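Local coordinates for ESAT-6-like protein MAB_3112 (Mycobacterium abscessus, PDB 4I0X) that is of unknown function but, as a probably secreted WXG100-family protein, pairs with its partner MAB_3113 to form the EsxEF complex, at residues T64-A67 against S68-S72. The protein carries 4 engineered substitutions. Residues are numbered along the deposited sequence; the frame is centred on the assembly and turned at random.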
# COMPACT_ATOMS: atom_id res chain seq x y z
N THR A 64 6.53 -4.58 -8.69
CA THR A 64 6.95 -4.54 -10.07
C THR A 64 8.30 -5.18 -10.28
O THR A 64 8.50 -5.90 -11.24
CB THR A 64 7.00 -3.07 -10.52
OG1 THR A 64 5.66 -2.53 -10.52
CG2 THR A 64 7.58 -2.95 -11.87
N ASP A 65 9.24 -4.89 -9.39
CA ASP A 65 10.56 -5.51 -9.45
C ASP A 65 10.46 -7.02 -9.34
O ASP A 65 10.99 -7.71 -10.16
CB ASP A 65 11.48 -4.98 -8.34
CG ASP A 65 11.79 -3.51 -8.50
OD1 ASP A 65 11.58 -2.96 -9.60
OD2 ASP A 65 12.24 -2.90 -7.50
N ILE A 66 9.81 -7.54 -8.31
CA ILE A 66 9.81 -8.99 -8.17
C ILE A 66 9.00 -9.61 -9.32
O ILE A 66 9.32 -10.68 -9.78
CB ILE A 66 9.26 -9.45 -6.78
CG1 ILE A 66 9.61 -10.91 -6.47
CG2 ILE A 66 7.76 -9.30 -6.72
CD1 ILE A 66 11.01 -11.28 -6.71
N ALA A 67 7.94 -8.94 -9.75
CA ALA A 67 7.14 -9.48 -10.86
C ALA A 67 8.02 -9.65 -12.09
O ALA A 67 7.98 -10.68 -12.74
CB ALA A 67 5.95 -8.57 -11.17
N SER A 68 8.82 -8.64 -12.40
CA SER A 68 9.69 -8.67 -13.58
C SER A 68 10.78 -9.73 -13.47
O SER A 68 11.05 -10.45 -14.43
CB SER A 68 10.32 -7.31 -13.77
OG SER A 68 9.29 -6.36 -13.96
N THR A 69 11.42 -9.78 -12.31
CA THR A 69 12.48 -10.77 -12.08
C THR A 69 11.92 -12.18 -12.21
O THR A 69 12.52 -13.02 -12.87
CB THR A 69 13.16 -10.54 -10.72
OG1 THR A 69 13.67 -9.21 -10.69
CG2 THR A 69 14.31 -11.48 -10.51
N LEU A 70 10.78 -12.44 -11.61
CA LEU A 70 10.16 -13.77 -11.75
C LEU A 70 9.70 -14.06 -13.18
O LEU A 70 9.72 -15.19 -13.61
CB LEU A 70 8.94 -13.86 -10.83
CG LEU A 70 9.17 -13.96 -9.33
CD1 LEU A 70 7.81 -13.95 -8.68
CD2 LEU A 70 9.94 -15.24 -8.98
N GLY A 71 9.23 -13.05 -13.90
CA GLY A 71 8.80 -13.25 -15.26
C GLY A 71 9.97 -13.41 -16.20
O GLY A 71 9.98 -14.31 -17.04
N SER A 72 10.99 -12.58 -16.04
CA SER A 72 12.10 -12.61 -16.99
C SER A 72 13.18 -13.63 -16.61
O SER A 72 13.82 -14.19 -17.50
CB SER A 72 12.70 -11.22 -17.17
OG SER A 72 13.68 -10.96 -16.19
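Ser-68 OG folds back onto Thr-64 O, one turn earlier in helix 40-72, and Thr-69 OG1 does the same to Asp-65 O. In Ser-68 the side chain turns OG away from its own carbonyl carbon and beside the backbone N (chi1 -60°), which brings OG to 2.9 Å from Thr-64 O. The amide N of Ser-68 binds Thr-64 O as well, at 3.0 Å, and the two donors come in from opposite faces of the carbonyl plane. Thr-69 adopts the same first torsion: its N lies 3.0 Å from Asp-65 O in a nearly straight bond (171°), while OG1 stands above the carbonyl plane, 3.1 Å from Asp-65 O. Both carbonyls are thus gripped twice, and each hydroxyl donates to a carbonyl of its own helix. Thr-64 does likewise one turn earlier, its OG1 bonding Trp-60 O.

On the buried side, Ile-66 and Leu-70 lean together obliquely, with Ile-66 CG1 4.2 Å from Leu-70 CD1. Leu-70 CG lies 3.3 Å from Ile-66 O, and Leu-70 N bonds Ile-66 O at 2.9 Å. Ile-66 also packs on Ala-12 of helix 4-32 and on Ala-61 of the MAB_3113 chain, Leu-70 on Trp-50 of that chain. Ala-67 sets its small CB against Ala-12, and Ala-67 O accepts from Gly-71 N at 2.9 Å and from the hydroxyl of Ser-9. The arrangement is that of an amphipathic alpha-helix end, polar hydroxyls folded onto i-4 carbonyls and an i, i+4 apolar pair facing inward, in the helical hairpin of a WXG100 heterodimer.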